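Side-chain contacts in leucine--tRNA ligase (Agrobacterium radiobacter, PDB 5AH5), which probably joins L-leucine to its cognate tRNA at the expense of ATP, as a class I leucyl-tRNA synthetase: residues L774-I779 against K799-V804; S781-L784 against E788-S791; L748-N753 against V804-I809; R660-A665 against A705-L710. All blocks are in the same frame, centred on the assembly; numbering follows the deposited sequence.

Contact 1: residues L774-I779 against K799-V804; sequences LAEEDI and KNYRYV. With nucleotides of chain D.
Tyr-801 and Tyr-803 reach from strand 798-804 to helix 776-785 and meet Glu-776 and Ile-779. The strand is an outer member of the four-stranded mixed sheet of a small alpha/beta domain near the C-terminus, and the helix lies against one face of that sheet. The strand starts with a classic beta bulge, in which Lys-799 and Asn-800 face Val-812. At Tyr-801 the phenol OH donates a hydrogen bond of 2.6 Å to OE2 of Glu-776. OE2 lies in the plane of the ring, at its edge, and accepts with its anti lone pair. The carboxylate is turned 87° from the ring. Glu-776 reaches this point because CG is anti to the backbone N (chi1 -162°) and the chain beyond is extended. The next residue, Arg-802, points away from the helix to the tRNA. Arg-802 CG lies 3.3 Å from N3 of C64 of chain D, and Arg-802 NE is 3.5 Å from O6 of G19 of chain D. Tyr-803 turns back to the helix. Its ring edge faces the Glu-776 carboxylate, with Tyr-803 CD2 3.8 Å from Glu-776 OE1. The side chains of Ile-779 and Tyr-803 cross at about a right angle. Ile-779 CD1 is modelled 3.3 Å from Tyr-803 CZ, a doubtful closeness. Tyr-803 OH is hydrogen-bonded to the backbone N of Asn-806. Val-804 again faces the RNA, with Val-804 CG2 3.8 Å from O6 of G19 of chain D.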
# COMPACT_ATOMS: atom_id res chain seq x y z
N LEU B 774 34.19 17.20 30.61
CA LEU B 774 34.61 18.41 31.30
C LEU B 774 33.45 18.70 32.25
O LEU B 774 32.27 18.55 31.90
CB LEU B 774 34.92 19.56 30.33
CG LEU B 774 35.92 20.64 30.81
CD1 LEU B 774 37.30 20.08 31.19
CD2 LEU B 774 36.03 21.70 29.73
N ALA B 775 33.78 19.01 33.49
CA ALA B 775 32.79 19.46 34.44
C ALA B 775 31.99 20.67 33.89
O ALA B 775 32.52 21.54 33.21
CB ALA B 775 33.49 19.84 35.73
N GLU B 776 30.70 20.71 34.22
CA GLU B 776 29.84 21.78 33.76
C GLU B 776 30.39 23.18 34.14
O GLU B 776 30.39 24.11 33.30
CB GLU B 776 28.41 21.53 34.23
CG GLU B 776 27.41 22.32 33.47
CD GLU B 776 25.99 22.03 33.91
OE1 GLU B 776 25.58 20.85 33.80
OE2 GLU B 776 25.29 22.99 34.31
N GLU B 777 30.97 23.34 35.32
CA GLU B 777 31.51 24.66 35.66
C GLU B 777 32.74 25.03 34.83
O GLU B 777 32.98 26.22 34.56
CB GLU B 777 31.76 24.85 37.20
CG GLU B 777 32.91 24.07 37.83
CD GLU B 777 32.49 22.75 38.50
OE1 GLU B 777 31.47 22.12 38.06
OE2 GLU B 777 33.21 22.32 39.46
N ASP B 778 33.53 24.03 34.49
CA ASP B 778 34.70 24.22 33.60
C ASP B 778 34.29 24.50 32.17
O ASP B 778 34.94 25.30 31.48
CB ASP B 778 35.65 23.02 33.67
CG ASP B 778 36.32 22.85 35.05
OD1 ASP B 778 36.28 23.79 35.89
OD2 ASP B 778 36.92 21.76 35.29
N ILE B 779 33.20 23.87 31.70
CA ILE B 779 32.66 24.19 30.39
C ILE B 779 32.28 25.67 30.35
O ILE B 779 32.76 26.42 29.51
CB ILE B 779 31.45 23.32 30.01
CG1 ILE B 779 31.89 21.89 29.84
CG2 ILE B 779 30.78 23.86 28.75
CD1 ILE B 779 30.75 20.91 29.57
N LYS B 799 22.78 35.89 32.63
CA LYS B 799 21.59 35.60 33.44
C LYS B 799 21.38 34.11 33.68
O LYS B 799 20.85 33.66 34.73
CB LYS B 799 20.33 36.07 32.72
CG LYS B 799 20.21 37.56 32.38
CD LYS B 799 20.40 38.45 33.59
CE LYS B 799 19.85 39.83 33.28
NZ LYS B 799 20.25 40.80 34.32
N ASN B 800 21.72 33.34 32.66
CA ASN B 800 21.48 31.94 32.68
C ASN B 800 22.29 31.26 31.59
O ASN B 800 22.87 31.91 30.74
CB ASN B 800 19.98 31.68 32.53
CG ASN B 800 19.56 30.34 33.07
OD1 ASN B 800 20.31 29.60 33.74
ND2 ASN B 800 18.38 29.97 32.69
N TYR B 801 22.32 29.94 31.62
CA TYR B 801 22.75 29.22 30.47
C TYR B 801 21.99 27.90 30.37
O TYR B 801 21.54 27.35 31.37
CB TYR B 801 24.25 29.03 30.53
CG TYR B 801 24.71 28.12 31.61
CD1 TYR B 801 24.68 26.76 31.45
CD2 TYR B 801 25.17 28.62 32.81
CE1 TYR B 801 25.07 25.90 32.45
CE2 TYR B 801 25.58 27.77 33.81
CZ TYR B 801 25.53 26.41 33.61
OH TYR B 801 25.93 25.54 34.59
N ARG B 802 21.84 27.44 29.15
CA ARG B 802 21.30 26.13 28.83
C ARG B 802 22.43 25.27 28.23
O ARG B 802 22.90 25.58 27.15
CB ARG B 802 20.22 26.32 27.80
CG ARG B 802 19.63 25.00 27.30
CD ARG B 802 18.66 24.45 28.33
NE ARG B 802 18.54 23.01 28.30
CZ ARG B 802 17.56 22.36 28.93
NH1 ARG B 802 16.61 23.05 29.60
NH2 ARG B 802 17.52 21.04 28.86
N TYR B 803 22.87 24.26 28.94
CA TYR B 803 23.86 23.36 28.49
C TYR B 803 23.18 22.01 28.22
O TYR B 803 22.58 21.43 29.12
CB TYR B 803 24.92 23.17 29.57
CG TYR B 803 25.90 22.13 29.21
CD1 TYR B 803 26.55 22.17 27.97
CD2 TYR B 803 26.20 21.07 30.08
CE1 TYR B 803 27.46 21.21 27.61
CE2 TYR B 803 27.10 20.07 29.69
CZ TYR B 803 27.70 20.15 28.46
OH TYR B 803 28.63 19.23 28.01
N VAL B 804 23.27 21.53 26.99
CA VAL B 804 22.78 20.19 26.68
C VAL B 804 24.05 19.39 26.44
O VAL B 804 24.75 19.71 25.49
CB VAL B 804 21.93 20.22 25.45
CG1 VAL B 804 21.45 18.79 25.07
CG2 VAL B 804 20.73 21.13 25.68
P C D 64 11.93 30.48 28.05
OP1 C D 64 12.24 29.99 29.40
OP2 C D 64 11.19 31.73 27.80
O5' C D 64 13.34 30.65 27.34
C5' C D 64 14.12 31.84 27.50
C4' C D 64 15.43 31.66 26.77
O4' C D 64 16.21 30.59 27.38
C3' C D 64 15.30 31.26 25.32
O3' C D 64 15.03 32.39 24.51
C2' C D 64 16.68 30.67 25.06
O2' C D 64 17.63 31.69 24.89
C1' C D 64 16.96 29.93 26.36
N1 C D 64 16.58 28.51 26.33
C2 C D 64 17.42 27.58 25.67
O2 C D 64 18.43 27.99 25.09
N3 C D 64 17.05 26.28 25.62
C4 C D 64 15.94 25.87 26.25
N4 C D 64 15.64 24.57 26.21
C5 C D 64 15.09 26.78 26.94
C6 C D 64 15.43 28.08 26.94
P G D 19 16.67 19.91 16.54
OP1 G D 19 16.76 20.12 15.10
OP2 G D 19 16.88 18.64 17.21
O5' G D 19 17.76 20.89 17.19
C5' G D 19 18.07 22.18 16.60
C4' G D 19 19.31 22.77 17.25
O4' G D 19 18.99 23.09 18.63
C3' G D 19 20.50 21.80 17.32
O3' G D 19 21.75 22.38 17.14
C2' G D 19 20.44 21.27 18.73
O2' G D 19 21.61 20.72 19.27
C1' G D 19 19.97 22.51 19.48
N9 G D 19 19.36 22.28 20.78
C8 G D 19 18.83 21.11 21.28
N7 G D 19 18.32 21.25 22.47
C5 G D 19 18.49 22.59 22.76
C6 G D 19 18.11 23.34 23.91
O6 G D 19 17.51 22.95 24.92
N1 G D 19 18.49 24.67 23.80
C2 G D 19 19.13 25.22 22.72
N2 G D 19 19.40 26.54 22.79
N3 G D 19 19.49 24.54 21.65
C4 G D 19 19.13 23.24 21.73

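Contact 2: residues S781-L784 against E788-S791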
# COMPACT_ATOMS: atom_id res chain seq x y z
N SER B 781 33.19 28.13 32.36
CA SER B 781 34.39 28.95 32.53
C SER B 781 35.22 29.00 31.19
O SER B 781 35.66 30.07 30.77
CB SER B 781 35.19 28.40 33.72
OG SER B 781 36.52 28.69 33.53
N THR B 782 35.32 27.88 30.49
CA THR B 782 36.00 27.87 29.19
C THR B 782 35.28 28.72 28.12
O THR B 782 35.93 29.47 27.36
CB THR B 782 36.20 26.43 28.68
OG1 THR B 782 36.92 25.73 29.70
CG2 THR B 782 37.02 26.38 27.34
N VAL B 783 33.96 28.64 28.11
CA VAL B 783 33.10 29.41 27.18
C VAL B 783 33.24 30.93 27.45
O VAL B 783 33.36 31.72 26.52
CB VAL B 783 31.59 29.02 27.24
CG1 VAL B 783 30.78 29.82 26.24
CG2 VAL B 783 31.39 27.56 26.91
N LEU B 784 33.23 31.33 28.71
CA LEU B 784 33.25 32.76 29.08
C LEU B 784 34.57 33.36 28.75
O LEU B 784 34.63 34.54 28.52
CB LEU B 784 32.88 33.01 30.55
CG LEU B 784 31.46 32.58 30.88
CD1 LEU B 784 31.22 32.66 32.39
CD2 LEU B 784 30.48 33.39 30.09
N GLU B 788 35.33 36.05 21.62
CA GLU B 788 34.09 36.46 21.05
C GLU B 788 33.03 36.59 22.11
O GLU B 788 32.21 37.50 22.07
CB GLU B 788 33.60 35.42 20.03
CG GLU B 788 34.30 35.45 18.70
CD GLU B 788 35.53 34.54 18.67
OE1 GLU B 788 35.92 33.93 19.73
OE2 GLU B 788 36.12 34.48 17.58
N VAL B 789 33.07 35.70 23.08
CA VAL B 789 32.12 35.71 24.21
C VAL B 789 32.47 36.81 25.24
O VAL B 789 31.61 37.55 25.62
CB VAL B 789 32.09 34.31 24.87
CG1 VAL B 789 31.17 34.30 26.09
CG2 VAL B 789 31.63 33.26 23.83
N ARG B 790 33.71 36.92 25.65
CA ARG B 790 34.19 38.02 26.50
C ARG B 790 33.84 39.37 25.86
O ARG B 790 33.39 40.28 26.55
CB ARG B 790 35.72 37.97 26.70
CG ARG B 790 36.21 37.74 28.10
CD ARG B 790 37.72 37.45 28.17
NE ARG B 790 38.01 36.49 29.26
CZ ARG B 790 39.09 35.71 29.29
NH1 ARG B 790 40.02 35.75 28.34
NH2 ARG B 790 39.24 34.86 30.30
N SER B 791 34.00 39.47 24.55
CA SER B 791 33.70 40.70 23.83
C SER B 791 32.20 41.03 23.95
O SER B 791 31.83 42.09 24.39
CB SER B 791 34.12 40.61 22.36
OG SER B 791 35.53 40.42 22.24
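Val-789 is the apolar centre of this contact, set against Val-783 and Leu-784. The CA atoms of Leu-784 and Val-789 are 5.8 Å apart, so the backbones are close. Apolar packing comes first. CG1 of Val-789 lies 4.2 Å from CD2 of Leu-784, and the two side chains run at a slant to each other. CG2 of Val-789 lies 4.3 Å from CG1 of Val-783. The first torsion of Val-789 (chi1 177°) turns CG1 to Leu-784 and CG2 to Val-783.

The second kind is carbon against backbone carbonyl. The carbonyl O of Val-783 sits 3.3 Å from CB of Val-789, with both methyls close behind. The carbonyl O of Leu-784 lies 3.6 Å from CG of Arg-790. The aliphatic stem of Arg-790 thus makes this contact, while NE stays at 4.0 Å from the same O of Leu-784.

Polar links run to partners beyond the two segments. Thr-782 OG1 bonds to Asp-778 O within its own helix, and Glu-788 OE1 forms a salt bridge to Arg-766 NH1. Val-783 and Val-789 also touch Leu-811 of strand 808-813. Two short helices, 776-785 and 787-792, follow each other almost directly and share one face of a mixed sheet, as in a two-layer alpha/beta sandwich.

Contact 3: residues L748-N753 against V804-I809. With nucleotides of chain D.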
# COMPACT_ATOMS: atom_id res chain seq x y z
N LEU B 748 33.48 3.40 22.08
CA LEU B 748 34.10 4.13 20.97
C LEU B 748 33.29 5.26 20.42
O LEU B 748 33.78 5.97 19.56
CB LEU B 748 34.53 3.18 19.90
CG LEU B 748 35.57 2.19 20.37
CD1 LEU B 748 35.61 1.01 19.44
CD2 LEU B 748 36.95 2.87 20.45
N VAL B 749 32.12 5.50 20.97
CA VAL B 749 31.16 6.47 20.47
C VAL B 749 31.52 7.93 20.73
O VAL B 749 31.17 8.80 19.90
CB VAL B 749 29.75 6.20 21.07
CG1 VAL B 749 28.75 7.33 20.81
CG2 VAL B 749 29.22 4.90 20.50
N GLN B 750 32.12 8.24 21.89
CA GLN B 750 32.69 9.60 22.12
C GLN B 750 34.13 9.42 21.91
O GLN B 750 34.69 8.43 22.37
CB GLN B 750 32.49 10.11 23.52
CG GLN B 750 31.04 10.31 23.95
CD GLN B 750 30.91 10.30 25.46
OE1 GLN B 750 31.47 9.42 26.15
NE2 GLN B 750 30.16 11.26 26.00
N ALA B 751 34.75 10.35 21.20
CA ALA B 751 36.20 10.40 21.11
C ALA B 751 36.65 11.22 22.35
O ALA B 751 35.85 11.47 23.28
CB ALA B 751 36.65 11.05 19.80
N GLU B 752 37.91 11.62 22.34
CA GLU B 752 38.54 12.29 23.46
C GLU B 752 38.06 13.76 23.57
O GLU B 752 37.97 14.26 24.66
CB GLU B 752 40.07 12.18 23.34
CG GLU B 752 40.58 10.72 23.33
CD GLU B 752 42.07 10.57 22.95
OE1 GLU B 752 42.84 11.54 23.13
OE2 GLU B 752 42.47 9.47 22.48
N ASN B 753 37.74 14.40 22.44
CA ASN B 753 37.27 15.80 22.41
C ASN B 753 35.96 16.02 21.66
O ASN B 753 35.60 15.27 20.78
CB ASN B 753 38.36 16.70 21.80
CG ASN B 753 39.64 16.63 22.58
OD1 ASN B 753 39.67 16.91 23.79
ND2 ASN B 753 40.71 16.21 21.92
N VAL B 804 23.27 21.53 26.99
CA VAL B 804 22.78 20.19 26.68
C VAL B 804 24.05 19.39 26.44
O VAL B 804 24.75 19.71 25.49
CB VAL B 804 21.93 20.22 25.45
CG1 VAL B 804 21.45 18.79 25.07
CG2 VAL B 804 20.73 21.13 25.68
N PRO B 805 24.34 18.37 27.28
CA PRO B 805 25.66 17.68 27.23
C PRO B 805 26.06 17.20 25.89
O PRO B 805 25.24 16.67 25.15
CB PRO B 805 25.50 16.51 28.17
CG PRO B 805 24.52 16.99 29.19
CD PRO B 805 23.51 17.81 28.37
N ASN B 806 27.32 17.46 25.57
CA ASN B 806 27.91 17.17 24.31
C ASN B 806 27.13 17.69 23.08
O ASN B 806 27.42 17.25 21.98
CB ASN B 806 28.12 15.65 24.22
CG ASN B 806 28.88 15.07 25.43
OD1 ASN B 806 29.85 15.64 25.97
ND2 ASN B 806 28.43 13.92 25.87
N ARG B 807 26.17 18.62 23.24
CA ARG B 807 25.38 19.12 22.08
C ARG B 807 25.53 20.61 21.90
O ARG B 807 25.99 21.06 20.85
CB ARG B 807 23.88 18.78 22.15
CG ARG B 807 23.58 17.28 22.35
CD ARG B 807 23.14 16.48 21.12
NE ARG B 807 22.17 17.14 20.22
CZ ARG B 807 20.87 17.39 20.49
NH1 ARG B 807 20.32 17.10 21.68
NH2 ARG B 807 20.12 17.97 19.56
N ILE B 808 25.14 21.39 22.91
CA ILE B 808 25.15 22.83 22.75
C ILE B 808 25.27 23.58 24.09
O ILE B 808 24.87 23.07 25.12
CB ILE B 808 23.92 23.24 21.99
CG1 ILE B 808 24.13 24.62 21.39
CG2 ILE B 808 22.67 23.17 22.89
CD1 ILE B 808 23.35 24.90 20.15
N ILE B 809 25.82 24.79 24.05
CA ILE B 809 25.65 25.74 25.19
C ILE B 809 25.14 27.08 24.70
O ILE B 809 25.73 27.69 23.80
CB ILE B 809 26.92 25.88 26.08
CG1 ILE B 809 26.60 26.74 27.30
CG2 ILE B 809 28.12 26.41 25.29
CD1 ILE B 809 27.57 26.59 28.41
P G D 19 16.67 19.91 16.54
OP1 G D 19 16.76 20.12 15.10
OP2 G D 19 16.88 18.64 17.21
O5' G D 19 17.76 20.89 17.19
C5' G D 19 18.07 22.18 16.60
C4' G D 19 19.31 22.77 17.25
O4' G D 19 18.99 23.09 18.63
C3' G D 19 20.50 21.80 17.32
O3' G D 19 21.75 22.38 17.14
C2' G D 19 20.44 21.27 18.73
O2' G D 19 21.61 20.72 19.27
C1' G D 19 19.97 22.51 19.48
N9 G D 19 19.36 22.28 20.78
C8 G D 19 18.83 21.11 21.28
N7 G D 19 18.32 21.25 22.47
C5 G D 19 18.49 22.59 22.76
C6 G D 19 18.11 23.34 23.91
O6 G D 19 17.51 22.95 24.92
N1 G D 19 18.49 24.67 23.80
C2 G D 19 19.13 25.22 22.72
N2 G D 19 19.40 26.54 22.79
N3 G D 19 19.49 24.54 21.65
C4 G D 19 19.13 23.24 21.73
P C D 17 11.91 13.26 15.66
OP1 C D 17 10.66 12.54 15.32
OP2 C D 17 12.45 14.26 14.69
O5' C D 17 11.73 14.02 17.06
C5' C D 17 11.71 13.32 18.33
C4' C D 17 12.32 14.16 19.44
O4' C D 17 13.69 13.75 19.69
C3' C D 17 12.44 15.66 19.20
O3' C D 17 11.16 16.26 19.47
C2' C D 17 13.68 16.09 20.03
O2' C D 17 13.50 16.86 21.20
C1' C D 17 14.30 14.75 20.46
N1 C D 17 15.77 14.64 20.36
C2 C D 17 16.40 14.71 19.10
O2 C D 17 15.70 14.86 18.08
N3 C D 17 17.75 14.61 19.03
C4 C D 17 18.47 14.45 20.14
N4 C D 17 19.80 14.36 20.02
C5 C D 17 17.86 14.38 21.43
C6 C D 17 16.52 14.48 21.49
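Gln-750 and Asn-806 face each other from two loops whose backbones stay well apart, with their CA atoms 9.2 Å from each other. Gln-750 lies in the loop between helix 720-729 and strand 753-760. Asn-806 sits in the turn between strands 798-804 and 808-813. That turn carries a classic beta bulge. Arg-807 and Ile-808 both face Val-804, whose O accepts from the backbone N of each. Asn-806 itself has positive phi (52°), which helps the chain reverse.

Only the ends of the two side chains meet. Gln-750 is extended beyond CG and crosses Asn-806 at about a right angle, with the amide planes 80° apart. NE2 of Gln-750 lies 3.2 Å from ND2 of Asn-806 as modelled, but the amide orientation of Asn-806 is doubtful.

Arg-807 and Ile-808 meet the tRNA. The Arg-807 chain is bent at chi2 (-102°) and chi3. This brings Arg-807 NH2 3.1 Å from O2' of G19 of chain D. N4 of C17 of chain D stands 3.2 Å above the Arg-807 guanidinium plane, over its centre. Ile-808 adds an apolar contact, with Ile-808 CG2 3.7 Å from N3 of G19 of chain D.

The protein-protein part is small and polar, on the surface. On the RNA side, Arg-807 makes a polar approach to a ribose hydroxyl, a group that RNA has and DNA lacks, and a base amino group lies over its guanidinium face.

Contact 4: residues R660-A665 against A705-L710; sequences RQLQLA and AGSLRL
Leu-662 projects from helix 653-674 onto Ser-707 and Leu-710 of helix 701-715. The two helices belong to the anticodon-binding region, which is built largely of helices. The closely packed part lies around one methyl, CD2 of Leu-662. CB of Leu-710 is 3.7 Å from CD2 of Leu-662, and the two leucine side chains run aslant. CB of Ser-707 is 3.9 Å from the same CD2 of Leu-662. The methyls CD2 of Leu-662 and CD2 of Leu-710 are modelled only 3.3 Å apart. That closeness is doubtful, as is the conformation of Leu-662, whose chi1 of -91° is away from a staggered value.

The backbone of Ser-707 also takes part, with its carbonyl O 3.5 Å from CD2 of Leu-662. OG of Ser-707 sits 4.0 Å from CD1 of Leu-662, but its hydrogen bond goes to the backbone O of Val-703 in its own helix.

The solvent side of the first helix is narrow. Leu-664 is exposed. Arg-660 is partly exposed and forms a salt bridge to Glu-657. Neither meets 705-710. Helix 678-695 covers Gln-661 and Ala-665, and the buried Gln-663 accepts at OE1 from Asn-745 N. On the second helix, Arg-709 leads away from 660-665 and binds the backbone O of Leu-637, Ser-640, Ala-642 and Ser-730.

Between the two segments the contact is mainly apolar and buried. The one polar side chain in it, Ser-707, is bonded to Val-703 O, so its hydroxyl can sit beside leucine methyls with a polar partner of its own.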
# COMPACT_ATOMS: atom_id res chain seq x y z
N ARG B 660 35.07 6.33 16.20
CA ARG B 660 33.89 7.05 16.51
C ARG B 660 32.93 7.26 15.33
O ARG B 660 31.71 7.25 15.53
CB ARG B 660 34.25 8.41 17.08
CG ARG B 660 33.01 9.26 17.34
CD ARG B 660 33.25 10.53 18.13
NE ARG B 660 32.29 11.51 17.65
CZ ARG B 660 32.50 12.33 16.63
NH1 ARG B 660 33.68 12.35 16.00
NH2 ARG B 660 31.52 13.16 16.25
N GLN B 661 33.50 7.60 14.18
CA GLN B 661 32.73 7.89 12.98
C GLN B 661 31.97 6.61 12.49
O GLN B 661 30.81 6.67 12.13
CB GLN B 661 33.65 8.45 11.92
CG GLN B 661 34.03 9.91 12.15
CD GLN B 661 33.31 10.81 11.18
OE1 GLN B 661 33.86 11.20 10.12
NE2 GLN B 661 32.03 11.07 11.47
N LEU B 662 32.64 5.48 12.59
CA LEU B 662 32.06 4.20 12.32
C LEU B 662 30.92 3.87 13.21
O LEU B 662 29.91 3.38 12.72
CB LEU B 662 33.12 3.11 12.30
CG LEU B 662 33.60 3.03 10.83
CD1 LEU B 662 34.74 4.00 10.52
CD2 LEU B 662 33.93 1.63 10.43
N GLN B 663 31.02 4.22 14.50
CA GLN B 663 29.97 3.89 15.43
C GLN B 663 28.76 4.71 15.16
O GLN B 663 27.64 4.18 15.22
CB GLN B 663 30.37 4.15 16.90
CG GLN B 663 31.62 3.44 17.35
CD GLN B 663 31.58 1.99 17.07
OE1 GLN B 663 30.63 1.35 17.46
NE2 GLN B 663 32.66 1.44 16.48
N LEU B 664 28.96 6.00 14.91
CA LEU B 664 27.85 6.80 14.43
C LEU B 664 27.21 6.23 13.12
O LEU B 664 26.05 6.45 12.91
CB LEU B 664 28.25 8.24 14.15
CG LEU B 664 28.89 9.01 15.32
CD1 LEU B 664 29.16 10.43 14.84
CD2 LEU B 664 28.03 8.95 16.59
N ALA B 665 28.02 5.68 12.24
CA ALA B 665 27.58 5.21 10.94
C ALA B 665 26.74 3.94 11.18
O ALA B 665 25.64 3.82 10.62
CB ALA B 665 28.74 4.93 10.04
N ALA B 705 41.72 -2.26 9.00
CA ALA B 705 41.09 -3.53 8.57
C ALA B 705 39.66 -3.68 9.16
O ALA B 705 38.70 -4.05 8.46
CB ALA B 705 41.93 -4.71 8.93
N GLY B 706 39.51 -3.35 10.43
CA GLY B 706 38.21 -3.35 11.10
C GLY B 706 37.18 -2.39 10.52
O GLY B 706 35.98 -2.69 10.51
N SER B 707 37.65 -1.23 10.06
CA SER B 707 36.82 -0.22 9.47
C SER B 707 36.32 -0.62 8.10
O SER B 707 35.23 -0.26 7.75
CB SER B 707 37.58 1.11 9.29
OG SER B 707 37.98 1.61 10.54
N LEU B 708 37.19 -1.24 7.33
CA LEU B 708 36.90 -1.66 6.00
C LEU B 708 35.90 -2.82 6.03
O LEU B 708 34.95 -2.82 5.26
CB LEU B 708 38.18 -2.10 5.30
CG LEU B 708 39.17 -0.96 4.94
CD1 LEU B 708 40.43 -1.57 4.39
CD2 LEU B 708 38.60 -0.00 3.93
N ARG B 709 36.13 -3.80 6.90
CA ARG B 709 35.21 -4.90 7.10
C ARG B 709 33.86 -4.40 7.66
O ARG B 709 32.81 -4.86 7.25
CB ARG B 709 35.83 -5.99 7.98
CG ARG B 709 36.95 -6.68 7.25
CD ARG B 709 37.06 -8.15 7.54
NE ARG B 709 38.23 -8.69 6.84
CZ ARG B 709 39.48 -8.67 7.31
NH1 ARG B 709 39.77 -8.09 8.48
NH2 ARG B 709 40.44 -9.20 6.59
N LEU B 710 33.90 -3.38 8.49
CA LEU B 710 32.69 -2.81 9.01
C LEU B 710 31.91 -2.09 7.91
O LEU B 710 30.70 -2.21 7.85
CB LEU B 710 33.02 -1.92 10.17
CG LEU B 710 32.06 -1.65 11.32
CD1 LEU B 710 31.52 -2.94 11.93
CD2 LEU B 710 32.80 -0.81 12.38

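How the contacts relate
Contact 4 is the fully buried one and joins two helices of the anticodon-binding region by apolar fit. Contact 3 is a surface contact between amide side chains. It touches contact 4, because the backbone at 748-751 rests on Arg-660. Contacts 1 and 2 are partly buried and share helix 776-785. Contact 1 ties the helix to an outer strand with a phenol-to-carboxylate hydrogen bond, whereas contact 2 sets it against the next helix with apolar groups. Contacts 1 and 3 share Val-804, and both include residues that meet the tRNA. Val-783 of contact 2 packs on Ile-809 of contact 3, which links helices and sheet. Along the chain, contact 2 is nested in contact 1, and contact 1 in contact 3.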